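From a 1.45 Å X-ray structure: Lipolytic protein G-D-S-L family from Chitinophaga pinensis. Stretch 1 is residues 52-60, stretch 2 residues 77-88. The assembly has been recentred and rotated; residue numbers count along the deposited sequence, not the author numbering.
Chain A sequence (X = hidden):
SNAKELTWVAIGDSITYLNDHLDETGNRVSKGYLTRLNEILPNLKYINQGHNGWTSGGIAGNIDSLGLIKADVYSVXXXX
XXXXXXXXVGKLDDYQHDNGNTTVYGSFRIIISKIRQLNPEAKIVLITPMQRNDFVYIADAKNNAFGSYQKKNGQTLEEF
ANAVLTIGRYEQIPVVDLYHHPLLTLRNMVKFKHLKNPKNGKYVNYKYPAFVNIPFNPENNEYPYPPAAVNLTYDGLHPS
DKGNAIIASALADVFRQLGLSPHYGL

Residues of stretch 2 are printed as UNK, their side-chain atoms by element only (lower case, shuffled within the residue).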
ATOM      1  N   ASN A  52       8.750   5.983  -2.507  1.00 14.59           N
ATOM      2  CA  ASN A  52       8.335   5.321  -3.733  1.00 15.43           C
ATOM      3  C   ASN A  52       9.126   4.046  -3.962  1.00 15.44           C
ATOM      4  O   ASN A  52      10.343   4.085  -4.088  1.00 17.00           O
ATOM      5  CB  ASN A  52       8.492   6.283  -4.913  1.00 16.04           C
ATOM      6  CG  ASN A  52       7.773   5.798  -6.161  1.00 19.11           C
ATOM      7  OD1 ASN A  52       7.022   4.832  -6.112  1.00 22.69           O
ATOM      8  ND2 ASN A  52       7.982   6.483  -7.274  1.00 20.71           N
ATOM      9  N   GLY A  53       8.431   2.913  -3.975  1.00 17.12           N
ATOM     10  CA  GLY A  53       9.062   1.647  -4.269  1.00 16.59           C
ATOM     11  C   GLY A  53       9.687   0.932  -3.093  1.00 15.80           C
ATOM     12  O   GLY A  53      10.230  -0.150  -3.266  1.00 18.41           O
ATOM     13  N   TRP A  54       9.634   1.523  -1.905  1.00 14.26           N
ATOM     14  CA  TRP A  54      10.357   0.940  -0.776  1.00 14.21           C
ATOM     15  C   TRP A  54       9.614  -0.201  -0.090  1.00 14.39           C
ATOM     16  O   TRP A  54       8.381  -0.227  -0.020  1.00 13.86           O
ATOM     17  CB  TRP A  54      10.694   1.994   0.282  1.00 13.79           C
ATOM     18  CG  TRP A  54      11.771   2.971  -0.087  1.00 14.17           C
ATOM     19  CD1 TRP A  54      12.076   3.453  -1.334  1.00 15.55           C
ATOM     20  CD2 TRP A  54      12.662   3.620   0.822  1.00 14.87           C
ATOM     21  NE1 TRP A  54      13.120   4.357  -1.245  1.00 15.81           N
ATOM     22  CE2 TRP A  54      13.491   4.476   0.068  1.00 14.86           C
ATOM     23  CE3 TRP A  54      12.850   3.551   2.204  1.00 14.75           C
ATOM     24  CZ2 TRP A  54      14.482   5.258   0.648  1.00 14.69           C
ATOM     25  CZ3 TRP A  54      13.837   4.334   2.780  1.00 15.09           C
ATOM     26  CH2 TRP A  54      14.646   5.163   2.001  1.00 15.46           C
ATOM     27  N   THR A  55      10.396  -1.113   0.472  1.00 13.73           N
ATOM     28  CA  THR A  55       9.868  -2.166   1.328  1.00 13.38           C
ATOM     29  C   THR A  55       9.909  -1.700   2.787  1.00 13.41           C
ATOM     30  O   THR A  55      10.552  -0.690   3.112  1.00 13.38           O
ATOM     31  CB  THR A  55      10.713  -3.433   1.220  1.00 14.03           C
ATOM     32  OG1 THR A  55      12.038  -3.137   1.676  1.00 15.67           O
ATOM     33  CG2 THR A  55      10.769  -3.922  -0.227  1.00 14.88           C
ATOM     34  N   SER A  56       9.248  -2.438   3.675  1.00 13.60           N
ATOM     35  CA  SER A  56       9.427  -2.172   5.100  1.00 13.24           C
ATOM     36  C   SER A  56      10.893  -2.367   5.502  1.00 15.01           C
ATOM     37  O   SER A  56      11.383  -1.718   6.429  1.00 15.86           O
ATOM     38  CB  SER A  56       8.505  -3.030   5.967  1.00 15.12           C
ATOM     39  OG  SER A  56       8.907  -4.389   5.969  1.00 16.21           O
ATOM     40  N   GLY A  57      11.582  -3.259   4.797  1.00 14.65           N
ATOM     41  CA  GLY A  57      13.010  -3.465   4.996  1.00 16.28           C
ATOM     42  C   GLY A  57      13.823  -2.214   4.695  1.00 15.85           C
ATOM     43  O   GLY A  57      14.731  -1.863   5.451  1.00 16.97           O
ATOM     44  N   GLY A  58      13.510  -1.537   3.592  1.00 13.75           N
ATOM     45  CA  GLY A  58      14.175  -0.284   3.259  1.00 15.40           C
ATOM     46  C   GLY A  58      13.874   0.840   4.239  1.00 15.96           C
ATOM     47  O   GLY A  58      14.766   1.605   4.633  1.00 16.62           O
ATOM     48  N   ILE A  59      12.608   0.947   4.635  1.00 15.68           N
ATOM     49  CA  ILE A  59      12.223   1.936   5.629  1.00 15.41           C
ATOM     50  C   ILE A  59      12.989   1.691   6.937  1.00 15.67           C
ATOM     51  O   ILE A  59      13.630   2.598   7.470  1.00 16.49           O
ATOM     52  CB  ILE A  59      10.698   1.905   5.877  1.00 15.17           C
ATOM     53  CG1 ILE A  59       9.931   2.324   4.610  1.00 15.39           C
ATOM     54  CG2 ILE A  59      10.337   2.773   7.065  1.00 15.86           C
ATOM     55  CD1 ILE A  59       9.994   3.812   4.294  1.00 16.34           C
ATOM     56  N   ALA A  60      12.936   0.458   7.434  1.00 15.48           N
ATOM     57  CA  ALA A  60      13.600   0.102   8.681  1.00 16.86           C
ATOM     58  C   ALA A  60      15.112   0.287   8.572  1.00 19.03           C
ATOM     59  O   ALA A  60      15.741   0.793   9.498  1.00 20.50           O
ATOM     60  CB  ALA A  60      13.258  -1.337   9.072  1.00 17.54           C
ATOM     61  N   UNK A  77       2.090   2.049   6.581  1.00 14.52           N
ATOM     62  CA  UNK A  77       1.365   1.399   5.494  1.00 13.68           C
ATOM     63  C   UNK A  77       2.415   0.797   4.558  1.00 13.22           C
ATOM     64  O   UNK A  77       2.825   1.423   3.575  1.00 13.54           O
ATOM     65  c   UNK A  77      -1.293   2.844   3.107  1.00 16.03           C
ATOM     66  c   UNK A  77      -0.452   1.948   3.753  1.00 16.18           C
ATOM     67  c   UNK A  77      -2.273   1.076   1.820  1.00 15.28           C
ATOM     68  c   UNK A  77      -2.210   2.414   2.158  1.00 15.84           C
ATOM     69  c   UNK A  77      -1.438   0.169   2.446  1.00 15.91           C
ATOM     70  c   UNK A  77       0.528   2.469   4.782  1.00 15.54           C
ATOM     71  c   UNK A  77      -0.533   0.601   3.413  1.00 15.86           C
ATOM     72  N   UNK A  78       2.864  -0.412   4.891  1.00 12.89           N
ATOM     73  CA  UNK A  78       3.982  -1.061   4.215  1.00 13.83           C
ATOM     74  C   UNK A  78       3.726  -2.545   4.055  1.00 13.98           C
ATOM     75  O   UNK A  78       2.957  -3.129   4.809  1.00 15.78           O
ATOM     76  c   UNK A  78       6.361   1.005   3.846  1.00 14.78           C
ATOM     77  c   UNK A  78       5.263  -0.897   5.033  1.00 14.24           C
ATOM     78  c   UNK A  78       6.838   0.568   6.290  1.00 15.94           C
ATOM     79  c   UNK A  78       5.789   0.524   5.177  1.00 14.18           C
ATOM     80  N   UNK A  79       4.396  -3.154   3.088  1.00 13.10           N
ATOM     81  CA  UNK A  79       4.386  -4.592   2.976  1.00 13.86           C
ATOM     82  C   UNK A  79       4.182  -5.106   1.563  1.00 13.68           C
ATOM     83  O   UNK A  79       4.664  -6.186   1.214  1.00 13.78           O
ATOM     84  N   UNK A  80       3.485  -4.340   0.732  1.00 13.59           N
ATOM     85  CA  UNK A  80       3.194  -4.817  -0.610  1.00 13.41           C
ATOM     86  C   UNK A  80       4.481  -5.015  -1.422  1.00 13.17           C
ATOM     87  O   UNK A  80       4.613  -5.984  -2.177  1.00 14.46           O
ATOM     88  c   UNK A  80       2.149  -3.932  -1.341  1.00 14.98           C
ATOM     89  c   UNK A  80       2.745  -2.620  -1.833  1.00 15.08           C
ATOM     90  o   UNK A  80       1.605  -4.663  -2.444  1.00 16.14           O
ATOM     91  N   UNK A  81       5.460  -4.139  -1.231  1.00 12.83           N
ATOM     92  CA  UNK A  81       6.722  -4.304  -1.949  1.00 12.85           C
ATOM     93  C   UNK A  81       7.574  -5.417  -1.363  1.00 12.99           C
ATOM     94  O   UNK A  81       8.293  -6.085  -2.101  1.00 15.39           O
ATOM     95  o   UNK A  81       6.097  -2.273  -3.822  1.00 19.27           O
ATOM     96  c   UNK A  81       7.492  -2.988  -2.028  1.00 14.47           C
ATOM     97  n   UNK A  81       6.837  -0.691  -2.411  1.00 15.75           N
ATOM     98  c   UNK A  81       6.755  -1.946  -2.833  1.00 15.40           C
ATOM     99  N   UNK A  82       7.490  -5.616  -0.048  1.00 12.88           N
ATOM    100  CA  UNK A  82       8.139  -6.755   0.591  1.00 13.47           C
ATOM    101  C   UNK A  82       7.644  -8.060  -0.009  1.00 12.96           C
ATOM    102  O   UNK A  82       8.433  -8.956  -0.295  1.00 15.04           O
ATOM    103  o   UNK A  82       9.271  -5.611   3.590  1.00 16.14           O
ATOM    104  o   UNK A  82       7.708  -4.457   2.561  1.00 15.10           O
ATOM    105  c   UNK A  82       8.313  -5.521   2.793  1.00 15.00           C
ATOM    106  c   UNK A  82       7.846  -6.770   2.094  1.00 14.27           C
ATOM    107  N   UNK A  83       6.331  -8.161  -0.178  1.00 12.20           N
ATOM    108  CA  UNK A  83       5.746  -9.337  -0.810  1.00 13.10           C
ATOM    109  C   UNK A  83       6.289  -9.554  -2.220  1.00 13.21           C
ATOM    110  O   UNK A  83       6.733 -10.656  -2.567  1.00 13.75           O
ATOM    111  c   UNK A  83       3.433 -11.642  -1.380  1.00 13.93           C
ATOM    112  c   UNK A  83       2.636 -11.432  -3.462  1.00 13.69           C
ATOM    113  c   UNK A  83       3.607 -10.326  -1.704  1.00 12.96           C
ATOM    114  c   UNK A  83       3.094 -10.168  -3.039  1.00 14.30           C
ATOM    115  c   UNK A  83       2.078 -11.642  -4.723  1.00 14.62           C
ATOM    116  c   UNK A  83       2.991  -9.082  -3.917  1.00 14.09           C
ATOM    117  n   UNK A  83       2.851 -12.315  -2.434  1.00 14.39           N
ATOM    118  c   UNK A  83       2.440  -9.288  -5.166  1.00 13.97           C
ATOM    119  c   UNK A  83       4.213  -9.259  -0.837  1.00 14.13           C
ATOM    120  c   UNK A  83       1.985 -10.567  -5.558  1.00 14.01           C
ATOM    121  N   UNK A  84       6.258  -8.510  -3.043  1.00 13.39           N
ATOM    122  CA  UNK A  84       6.702  -8.664  -4.418  1.00 14.35           C
ATOM    123  C   UNK A  84       8.182  -9.045  -4.487  1.00 15.15           C
ATOM    124  O   UNK A  84       8.597  -9.797  -5.366  1.00 16.42           O
ATOM    125  c   UNK A  84       5.393  -9.572  -7.517  1.00 15.78           C
ATOM    126  c   UNK A  84       6.933  -9.283  -9.875  1.00 16.38           C
ATOM    127  n   UNK A  84       8.059  -7.462  -8.569  1.00 16.98           N
ATOM    128  c   UNK A  84       6.881  -7.611  -6.663  1.00 15.51           C
ATOM    129  c   UNK A  84       6.418  -7.412  -5.261  1.00 14.94           C
ATOM    130  c   UNK A  84       5.175 -10.378  -8.626  1.00 16.08           C
ATOM    131  c   UNK A  84       7.154  -8.475  -8.763  1.00 15.58           C
ATOM    132  c   UNK A  84       7.900  -6.959  -7.300  1.00 16.13           C
ATOM    133  c   UNK A  84       6.401  -8.601  -7.577  1.00 15.31           C
ATOM    134  c   UNK A  84       5.942 -10.227  -9.786  1.00 15.59           C
ATOM    135  N   UNK A  85       8.976  -8.554  -3.544  1.00 15.07           N
ATOM    136  CA  UNK A  85      10.406  -8.834  -3.564  1.00 15.95           C
ATOM    137  C   UNK A  85      10.744 -10.168  -2.913  1.00 17.55           C
ATOM    138  O   UNK A  85      11.891 -10.610  -2.961  1.00 20.70           O
ATOM    139  c   UNK A  85      11.191  -7.678  -2.941  1.00 18.17           C
ATOM    140  n   UNK A  85      11.513  -4.055  -3.674  1.00 25.61           N
ATOM    141  c   UNK A  85      11.920  -5.261  -3.290  1.00 24.79           C
ATOM    142  o   UNK A  85      12.900  -5.434  -2.559  1.00 26.19           O
ATOM    143  c   UNK A  85      11.115  -6.431  -3.813  1.00 21.31           C
ATOM    144  N   UNK A  86       9.745 -10.824  -2.327  1.00 17.04           N
ATOM    145  CA  UNK A  86       9.949 -12.136  -1.736  1.00 18.03           C
ATOM    146  C   UNK A  86      10.633 -12.119  -0.377  1.00 19.02           C
ATOM    147  O   UNK A  86      11.216 -13.132   0.037  1.00 22.92           O
ATOM    148  N   UNK A  87      10.578 -10.987   0.325  1.00 18.19           N
ATOM    149  CA  UNK A  87      11.161 -10.904   1.671  1.00 18.74           C
ATOM    150  C   UNK A  87      10.408 -11.816   2.614  1.00 17.36           C
ATOM    151  O   UNK A  87       9.181 -11.836   2.598  1.00 16.37           O
ATOM    152  n   UNK A  87      11.390  -6.448   5.455  1.00 16.07           N
ATOM    153  c   UNK A  87      12.593  -6.965   5.215  1.00 17.83           C
ATOM    154  c   UNK A  87      12.041  -7.299   2.820  1.00 22.38           C
ATOM    155  c   UNK A  87      11.050  -9.492   2.248  1.00 21.92           C
ATOM    156  n   UNK A  87      12.918  -7.388   3.992  1.00 19.74           N
ATOM    157  c   UNK A  87      12.132  -8.510   1.888  1.00 24.91           C
ATOM    158  n   UNK A  87      13.469  -7.068   6.213  1.00 18.62           N
ATOM    159  N   UNK A  88      11.131 -12.555   3.463  1.00 16.65           N
ATOM    160  CA  UNK A  88      10.429 -13.431   4.406  1.00 17.76           C
ATOM    161  C   UNK A  88       9.588 -12.637   5.400  1.00 17.54           C
ATOM    162  O   UNK A  88      10.040 -11.639   5.963  1.00 19.14           O
ATOM    163  c   UNK A  88      12.782 -13.367   4.884  1.00 20.16           C
ATOM    164  c   UNK A  88      11.568 -14.159   5.132  1.00 17.56           C
ATOM    165  c   UNK A  88      12.595 -12.671   3.573  1.00 18.49           C
TER
HETATM  166  O   HOH W   1      12.573  -1.579  -2.904  1.00 35.11           O
HETATM  167  O   HOH W   2       5.942   1.216  -3.920  1.00 38.75           O
HETATM  168  O   HOH W   3       5.845  -1.776   0.850  1.00 17.04           O

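Position 77 carries one carbon followed by a ring of six carbons, with no heteroatom and no contact with stretch 1; it is Phe-77. At position 78 four carbons fork at the second. This branched, wholly apolar group points toward stretch 1 and packs on Ser-56 and Ile-59, as expected of leucine rather than a polar residue of similar size: Leu-78, whose CD2 lies 3.9 Å from Ile-59 CG1 and whose CD1 lies 4.0 Å from Ser-56 CA.

Position 79 has no side-chain atoms and a phi of 135°, where a CB would be jammed against the preceding carbonyl oxygen. It is Gly-79, the N-cap of the helix that follows. Position 80 bears one carbon carrying an oxygen and a carbon, the pattern of Thr-80; it points away from stretch 1, and its hydroxyl is satisfied elsewhere in the structure.

Position 81 has two carbons, the second carrying two further atoms, one oxygen and one nitrogen. The nitrogen faces the carbonyl oxygen of Trp-54, which calls for a donor, and the residue is Asn-81. Its ND2 donates to Trp-54 O at 2.9 Å with a nearly linear angle of 174°. Position 82 has the same outline, but both terminal atoms are oxygens, one near the backbone nitrogen of Ser-56 and the other near its hydroxyl. This carboxylate is Asp-82: Ser-56 N donates to OD1 at 2.8 Å, and Ser-56 OG donates to OD2 at 2.7 Å.

Positions 83 and 84 each show one carbon and then fused five- and six-membered rings holding eight carbons and one nitrogen. Neither touches stretch 1; they are Trp-83 and Trp-84. At position 85 three carbons end in one oxygen and one nitrogen, an amide one carbon longer than that of Asn-81, and so Gln-85. Its OE1 lies 3.5 Å from Thr-55 CG2, while water 1 accepts from its NE2 and donates to Gly-53 O, each at 2.8 Å.

Position 86, bare and with positive phi, is Gly-86, which closes the helix in a Schellman motif. Position 87 runs through three carbons and a nitrogen to a carbon bearing two more nitrogens, the guanidinium of Arg-87. Gly-57 N lies over one face of this group, 3.3 Å from NH1; a CB on Gly-57 would fall only 2.7 Å from Arg-87 CZ, a clash. At position 88 three carbons close a ring onto the backbone nitrogen, giving Pro-88, which makes no contact.

The contact centres on Asp-82, whose carboxylate binds both the backbone and the side chain of Ser-56 at the start of the stretch 1 helix. Arg-87 NH1 holds the same carboxylate through a salt bridge to Asp-82 OD2 at 2.9 Å, while Thr-55 OG1 caps that helix by accepting from Gly-58 N at 2.9 Å. Asn-81 anchors the preceding loop, and Leu-78 adds an apolar patch against Ile-59.

Stretch 2, residues 77-88: FLGTNDWWQGRP
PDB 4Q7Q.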